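Local coordinates for cell division control protein 45 cdc45 putative (Entamoeba histolytica, PDB 6CC2) that probably takes part in eukaryotic DNA replication as the Cdc45 component of the replicative CMG (Cdc45-MCM-GINS) helicase, and may be regulated by a conformational switch, at residues A[60-63]-A[64-68]; A[472-475]-A[476-479]; A[216-219]-A[220-223]. All coordinates share one frame; numbering follows the deposited sequence.

Interaction 1: A[60-63]-A[64-68]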
loop_
_atom_site.group_PDB
_atom_site.type_symbol
_atom_site.label_atom_id
_atom_site.label_comp_id
_atom_site.label_asym_id
_atom_site.label_seq_id
_atom_site.Cartn_x
_atom_site.Cartn_y
_atom_site.Cartn_z
ATOM N N ASN A 60 -8.372 -2.787 -11.775
ATOM C CA ASN A 60 -8.532 -4.228 -11.954
ATOM C C ASN A 60 -8.163 -4.561 -13.393
ATOM O O ASN A 60 -7.922 -3.669 -14.215
ATOM C CB ASN A 60 -9.949 -4.675 -11.595
ATOM C CG ASN A 60 -11.004 -3.949 -12.398
ATOM O OD1 ASN A 60 -10.995 -3.979 -13.648
ATOM N ND2 ASN A 60 -11.951 -3.304 -11.697
ATOM N N TYR A 61 -8.137 -5.861 -13.708
ATOM C CA TYR A 61 -7.711 -6.259 -15.042
ATOM C C TYR A 61 -8.782 -6.046 -16.098
ATOM O O TYR A 61 -8.453 -5.949 -17.297
ATOM C CB TYR A 61 -7.246 -7.714 -15.049
ATOM C CG TYR A 61 -5.914 -7.899 -14.387
ATOM C CD1 TYR A 61 -4.782 -7.277 -14.882
ATOM C CD2 TYR A 61 -5.776 -8.694 -13.268
ATOM C CE1 TYR A 61 -3.556 -7.429 -14.282
ATOM C CE2 TYR A 61 -4.549 -8.867 -12.653
ATOM C CZ TYR A 61 -3.429 -8.233 -13.173
ATOM O OH TYR A 61 -2.209 -8.360 -12.564
ATOM N N GLU A 62 -10.052 -5.970 -15.700
ATOM C CA GLU A 62 -11.100 -5.651 -16.654
ATOM C C GLU A 62 -10.897 -4.254 -17.221
ATOM O O GLU A 62 -11.043 -4.035 -18.433
ATOM C CB GLU A 62 -12.474 -5.765 -15.992
ATOM C CG GLU A 62 -12.753 -7.105 -15.342
ATOM C CD GLU A 62 -14.164 -7.188 -14.782
ATOM O OE1 GLU A 62 -15.063 -6.511 -15.328
ATOM O OE2 GLU A 62 -14.369 -7.925 -13.794
ATOM N N THR A 63 -10.608 -3.284 -16.349
ATOM C CA THR A 63 -10.351 -1.919 -16.794
ATOM C C THR A 63 -9.108 -1.861 -17.677
ATOM O O THR A 63 -9.123 -1.254 -18.766
ATOM C CB THR A 63 -10.187 -0.999 -15.584
ATOM O OG1 THR A 63 -11.426 -0.948 -14.873
ATOM C CG2 THR A 63 -9.789 0.413 -16.018
ATOM N N LEU A 64 -8.028 -2.498 -17.221
ATOM C CA LEU A 64 -6.810 -2.562 -18.018
ATOM C C LEU A 64 -7.122 -3.072 -19.421
ATOM O O LEU A 64 -6.730 -2.459 -20.418
ATOM C CB LEU A 64 -5.778 -3.450 -17.313
ATOM C CG LEU A 64 -4.394 -3.484 -17.980
ATOM C CD1 LEU A 64 -3.292 -3.769 -16.961
ATOM C CD2 LEU A 64 -4.331 -4.514 -19.086
ATOM N N SER A 65 -7.855 -4.182 -19.512
ATOM C CA SER A 65 -8.148 -4.780 -20.812
ATOM C C SER A 65 -8.998 -3.851 -21.670
ATOM O O SER A 65 -8.765 -3.724 -22.878
ATOM C CB SER A 65 -8.852 -6.122 -20.612
ATOM O OG SER A 65 -9.098 -6.738 -21.867
ATOM N N ARG A 66 -9.978 -3.171 -21.058
ATOM C CA ARG A 66 -10.870 -2.306 -21.819
ATOM C C ARG A 66 -10.138 -1.094 -22.375
ATOM O O ARG A 66 -10.335 -0.729 -23.538
ATOM C CB ARG A 66 -12.042 -1.880 -20.942
ATOM C CG ARG A 66 -13.114 -2.965 -20.808
ATOM C CD ARG A 66 -14.356 -2.456 -20.074
ATOM N NE ARG A 66 -15.457 -3.414 -20.130
ATOM C CZ ARG A 66 -15.857 -4.185 -19.120
ATOM N NH1 ARG A 66 -15.252 -4.127 -17.937
ATOM N NH2 ARG A 66 -16.877 -5.018 -19.296
ATOM N N VAL A 67 -9.298 -0.445 -21.556
ATOM C CA VAL A 67 -8.565 0.719 -22.054
ATOM C C VAL A 67 -7.566 0.297 -23.124
ATOM O O VAL A 67 -7.424 0.962 -24.158
ATOM C CB VAL A 67 -7.866 1.459 -20.898
ATOM C CG1 VAL A 67 -6.948 2.551 -21.445
ATOM C CG2 VAL A 67 -8.881 2.030 -19.931
ATOM N N PHE A 68 -6.845 -0.806 -22.881
ATOM C CA PHE A 68 -5.904 -1.310 -23.877
ATOM C C PHE A 68 -6.600 -1.503 -25.219
ATOM O O PHE A 68 -6.137 -1.001 -26.249
ATOM C CB PHE A 68 -5.276 -2.612 -23.389
ATOM C CG PHE A 68 -4.150 -3.122 -24.273
ATOM C CD1 PHE A 68 -2.856 -2.662 -24.100
ATOM C CD2 PHE A 68 -4.392 -4.072 -25.244
ATOM C CE1 PHE A 68 -1.825 -3.139 -24.886
ATOM C CE2 PHE A 68 -3.359 -4.544 -26.048
ATOM C CZ PHE A 68 -2.086 -4.078 -25.865
#

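Interaction 2: A[472-475]-A[476-479]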
loop_
_atom_site.group_PDB
_atom_site.type_symbol
_atom_site.label_atom_id
_atom_site.label_comp_id
_atom_site.label_asym_id
_atom_site.label_seq_id
_atom_site.Cartn_x
_atom_site.Cartn_y
_atom_site.Cartn_z
ATOM N N VAL A 472 -22.188 -5.346 6.127
ATOM C CA VAL A 472 -22.672 -4.179 6.850
ATOM C C VAL A 472 -24.095 -3.880 6.434
ATOM O O VAL A 472 -24.381 -3.757 5.233
ATOM C CB VAL A 472 -21.772 -2.944 6.616
ATOM C CG1 VAL A 472 -22.237 -1.774 7.526
ATOM C CG2 VAL A 472 -20.299 -3.291 6.855
ATOM N N LEU A 473 -24.975 -3.731 7.427
ATOM C CA LEU A 473 -26.372 -3.447 7.156
ATOM C C LEU A 473 -26.527 -2.079 6.515
ATOM O O LEU A 473 -26.009 -1.086 7.016
ATOM C CB LEU A 473 -27.174 -3.515 8.459
ATOM C CG LEU A 473 -28.649 -3.145 8.337
ATOM C CD1 LEU A 473 -29.414 -4.150 7.498
ATOM C CD2 LEU A 473 -29.276 -3.005 9.719
ATOM N N ASP A 474 -27.248 -2.033 5.396
ATOM C CA ASP A 474 -27.752 -0.803 4.800
ATOM C C ASP A 474 -29.253 -0.841 5.051
ATOM O O ASP A 474 -30.016 -1.415 4.267
ATOM C CB ASP A 474 -27.416 -0.718 3.315
ATOM C CG ASP A 474 -27.833 0.600 2.703
ATOM O OD1 ASP A 474 -28.793 1.233 3.204
ATOM O OD2 ASP A 474 -27.202 1.000 1.704
ATOM N N ALA A 475 -29.673 -0.238 6.168
ATOM C CA ALA A 475 -31.042 -0.409 6.633
ATOM C C ALA A 475 -32.042 0.256 5.702
ATOM O O ALA A 475 -33.164 -0.239 5.550
ATOM C CB ALA A 475 -31.189 0.162 8.043
ATOM N N GLU A 476 -31.658 1.371 5.074
ATOM C CA GLU A 476 -32.550 2.046 4.137
ATOM C C GLU A 476 -32.802 1.189 2.902
ATOM O O GLU A 476 -33.945 1.080 2.439
ATOM C CB GLU A 476 -31.958 3.395 3.736
ATOM C CG GLU A 476 -32.774 4.157 2.695
ATOM C CD GLU A 476 -34.158 4.548 3.190
ATOM O OE1 GLU A 476 -34.474 4.287 4.372
ATOM O OE2 GLU A 476 -34.935 5.119 2.392
ATOM N N LYS A 477 -31.762 0.569 2.360
ATOM C CA LYS A 477 -31.911 -0.273 1.182
ATOM C C LYS A 477 -32.405 -1.675 1.516
ATOM O O LYS A 477 -32.789 -2.411 0.604
ATOM C CB LYS A 477 -30.573 -0.350 0.443
ATOM C CG LYS A 477 -30.678 -0.682 -1.033
ATOM C CD LYS A 477 -29.358 -0.391 -1.745
ATOM C CE LYS A 477 -29.326 -0.985 -3.145
ATOM N NZ LYS A 477 -28.015 -0.755 -3.813
ATOM N N LYS A 478 -32.422 -2.058 2.796
ATOM C CA LYS A 478 -32.833 -3.395 3.210
ATOM C C LYS A 478 -31.857 -4.454 2.692
ATOM O O LYS A 478 -32.265 -5.524 2.236
ATOM C CB LYS A 478 -34.265 -3.694 2.747
ATOM C CG LYS A 478 -35.270 -2.595 3.065
ATOM C CD LYS A 478 -35.396 -2.369 4.560
ATOM C CE LYS A 478 -36.484 -1.350 4.895
ATOM N NZ LYS A 478 -36.064 0.053 4.613
ATOM N N THR A 479 -30.559 -4.157 2.771
ATOM C CA THR A 479 -29.527 -5.017 2.235
ATOM C C THR A 479 -28.365 -5.088 3.215
ATOM O O THR A 479 -28.261 -4.290 4.156
ATOM C CB THR A 479 -28.986 -4.494 0.899
ATOM O OG1 THR A 479 -28.398 -3.197 1.109
ATOM C CG2 THR A 479 -30.096 -4.401 -0.154
#

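Interaction 3: A[216-219]-A[220-223]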
loop_
_atom_site.group_PDB
_atom_site.type_symbol
_atom_site.label_atom_id
_atom_site.label_comp_id
_atom_site.label_asym_id
_atom_site.label_seq_id
_atom_site.Cartn_x
_atom_site.Cartn_y
_atom_site.Cartn_z
ATOM N N LYS A 216 4.208 -6.338 2.467
ATOM C CA LYS A 216 4.694 -7.083 1.316
ATOM C C LYS A 216 6.154 -7.513 1.456
ATOM O O LYS A 216 6.570 -8.480 0.798
ATOM C CB LYS A 216 4.541 -6.230 0.052
ATOM C CG LYS A 216 3.091 -5.980 -0.305
ATOM C CD LYS A 216 2.928 -5.007 -1.436
ATOM C CE LYS A 216 1.433 -4.818 -1.754
ATOM N NZ LYS A 216 1.208 -3.739 -2.745
ATOM N N ILE A 217 6.928 -6.841 2.310
ATOM C CA ILE A 217 8.317 -7.212 2.571
ATOM C C ILE A 217 8.574 -7.184 4.063
ATOM O O ILE A 217 7.896 -6.484 4.797
ATOM C CB ILE A 217 9.301 -6.261 1.861
ATOM C CG1 ILE A 217 9.172 -4.829 2.377
ATOM C CG2 ILE A 217 9.086 -6.319 0.337
ATOM C CD1 ILE A 217 10.265 -3.890 1.845
ATOM N N ASN A 218 9.603 -7.915 4.487
ATOM C CA ASN A 218 9.989 -7.929 5.890
ATOM C C ASN A 218 11.021 -6.827 6.195
ATOM O O ASN A 218 11.459 -6.064 5.320
ATOM C CB ASN A 218 10.503 -9.318 6.307
ATOM C CG ASN A 218 11.794 -9.736 5.609
ATOM O OD1 ASN A 218 12.577 -8.916 5.134
ATOM N ND2 ASN A 218 12.026 -11.052 5.567
ATOM N N ALA A 219 11.313 -6.678 7.482
ATOM C CA ALA A 219 12.173 -5.592 7.931
ATOM C C ALA A 219 13.599 -5.738 7.407
ATOM O O ALA A 219 14.252 -4.729 7.092
ATOM C CB ALA A 219 12.161 -5.535 9.458
ATOM N N LYS A 220 14.094 -6.964 7.293
ATOM C CA LYS A 220 15.447 -7.160 6.773
ATOM C C LYS A 220 15.537 -6.688 5.324
ATOM O O LYS A 220 16.510 -6.036 4.924
ATOM C CB LYS A 220 15.843 -8.626 6.898
ATOM C CG LYS A 220 16.137 -9.050 8.330
ATOM C CD LYS A 220 16.658 -10.481 8.413
ATOM C CE LYS A 220 15.574 -11.500 8.079
ATOM N NZ LYS A 220 16.007 -12.897 8.384
ATOM N N THR A 221 14.510 -6.964 4.534
ATOM C CA THR A 221 14.492 -6.486 3.153
ATOM C C THR A 221 14.438 -4.965 3.093
ATOM O O THR A 221 15.158 -4.313 2.306
ATOM C CB THR A 221 13.310 -7.113 2.413
ATOM O OG1 THR A 221 13.506 -8.528 2.354
ATOM C CG2 THR A 221 13.188 -6.549 1.020
ATOM N N TYR A 222 13.623 -4.361 3.954
ATOM C CA TYR A 222 13.580 -2.914 4.011
ATOM C C TYR A 222 14.948 -2.328 4.349
ATOM O O TYR A 222 15.427 -1.384 3.693
ATOM C CB TYR A 222 12.518 -2.477 5.025
ATOM C CG TYR A 222 12.649 -1.003 5.344
ATOM C CD1 TYR A 222 12.203 -0.033 4.460
ATOM C CD2 TYR A 222 13.283 -0.581 6.513
ATOM C CE1 TYR A 222 12.364 1.306 4.728
ATOM C CE2 TYR A 222 13.433 0.763 6.775
ATOM C CZ TYR A 222 12.998 1.697 5.888
ATOM O OH TYR A 222 13.162 3.034 6.153
ATOM N N VAL A 223 15.591 -2.857 5.385
ATOM C CA VAL A 223 16.863 -2.288 5.823
ATOM C C VAL A 223 17.902 -2.422 4.723
ATOM O O VAL A 223 18.699 -1.503 4.481
ATOM C CB VAL A 223 17.315 -2.945 7.138
ATOM C CG1 VAL A 223 18.711 -2.541 7.482
ATOM C CG2 VAL A 223 16.366 -2.528 8.237
HETATM O O HOH W 1 10.790 -9.555 2.260
#

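Interaction 1: A[60-63]-A[64-68]
L64, S65, R66 and V67 give their backbone N-H groups to the carbonyls of N60, Y61, E62 and T63, so the two segments form the first turns of one helix. At the start, N60 is the N-cap. Its OD1 accepts from T63 N at 2.8 Å, with the donor nearly along the C=O axis. The amide ND2 of N60 is held separately, by the carbonyl of K515. T63 turns OG1 back to N59 OD1, before the helix. This leaves its methyl to run forward, and T63 CG2 lies 4.3 Å from V67 CG2. On the exposed side, E62 and R66 lie side by side and point the same way. Both place CG beside the backbone N (chi1 -55° and -79°), and R66 is extended from CG to NE. R66 NH1 thus comes 3.5 Å from E62 OE1, a rather long salt bridge. The oxygen meets the guanidinium at its edge, but the carboxylate plane is turned 53° from it. R66 CG also touches E62 O, at 3.3 Å. On the inner side, L64 CD1 approaches the edge of the Y61 ring, 4.3 Å from Y61 CD1. The ring meets F517 edge-to-face, and its OH is bonded to A86 N. L64 and F68 pack on Y28 of strand 24-29 and on residues of strand 77-83. This is an Asn-capped helix on a parallel sheet, the helical link of a beta-alpha-beta crossover from edge strand 53-57 to strand 77-83.

Interaction 2: A[472-475]-A[476-479]
The D474 carboxylate has K477 over one face: K477 CB sits above D474 CG at 3.7 Å, and K477 N reaches OD1 from the same side. That N-H bond to D474 OD1 is 3.2 Å long and nearly straight, yet the donor stands 59° out of the carboxylate plane. The loop belongs to a beta hairpin between strands 468-474 and 479-485, closed by a G1 beta bulge. K478 and T479 both face D474 there. D474 and T479 form an antiparallel hydrogen-bonded pair. D474 N gives to T479 O at 2.8 Å, and T479 N returns to D474 O at 3.2 Å. K478 N also points to D474 O, but that bond is weak and bent. K478 has a positive phi of 65°, the left-handed conformation that lets the chain swing back into the second strand. On the sheet face that D474 and T479 share, D474 CB touches T479 OG1. That hydroxyl is bonded to E523, and K477 NZ makes a salt bridge to the same glutamate. One carboxylate on strand 519-525 thus ties down two residues of the hairpin. D474 OD1 has in addition a long, weak ion pair with K442. L473 CD1 lies against the carbonyl of T479, 3.5 Å from T479 O. The tip is exposed and largely polar. K478 is bent at chi2 and chi4, so the chain curls back and brings NZ to the carbonyls of the turn. Its ammonium group bridges two of them. It lies above the carbonyl plane of E476, 3.2 Å from E476 O, but in the carbonyl plane of A475, with K478 NZ 3.1 Å from A475 O.

Interaction 3: A[216-219]-A[220-223]
N218 OD1 takes two bonds from T221. The backbone T221 N comes nearly head-on at 2.8 Å, and the hydroxyl T221 OG1 lies 3.0 Å away, 42° above the carbonyl plane. The two side chains cross at about a right angle. T221 keeps OG1 beside its own backbone N (chi1 -64°), which brings both donors to the same oxygen. A water closes the group: it accepts from N218 N at 3.0 Å and donates to T221 OG1 at 2.9 Å. The hydroxyl is thereby fixed in direction, with the proton given to the asparagine and a lone pair to the water. Behind this polar face lies an apolar one. I217 CD1 reaches T221 CG2 at 4.0 Å and Y222 CB at 4.1 Å, from the residue just before the cap. I217 rests on V208 and Q211 of helix 199-213, so the cap is backed by the preceding helix. The backbone bonds Y222 N to N218 O and V223 N to A219 O start the regular helix. Further out, Y222 points its ring inward. Its OH is bonded to the carbonyl of P340, and the ring meets F355 with the planes at about 40°. A219 packs on Y212 and L339, and V223 also lies on L339. The arrangement is an Asn N-cap on helix 219-233, with a water standing in the link from T221 back to N218 N. The I217 to Y222 contact across the cap is a hydrophobic staple.

All three are local contacts, partly buried, and none touches another. Interactions 1 and 3 both start a helix with an asparagine N-cap, but on opposite sides of the chain's centre. L64 and F68 in interaction 1, and A219 and Y222 in interaction 3, face inward; the E62–R66 pair, the N218–T221 cap and the E476–K478 tip are at the surface. In interaction 1 the helix covers a parallel sheet. In interaction 3 the cap is double and water-linked, and its centre, about 14 Å from that of the chain, is the nearest of the three. Interaction 2 lies farthest out, about 30 Å away. It joins strands of the mixed sheet through backbone and lysine bonds.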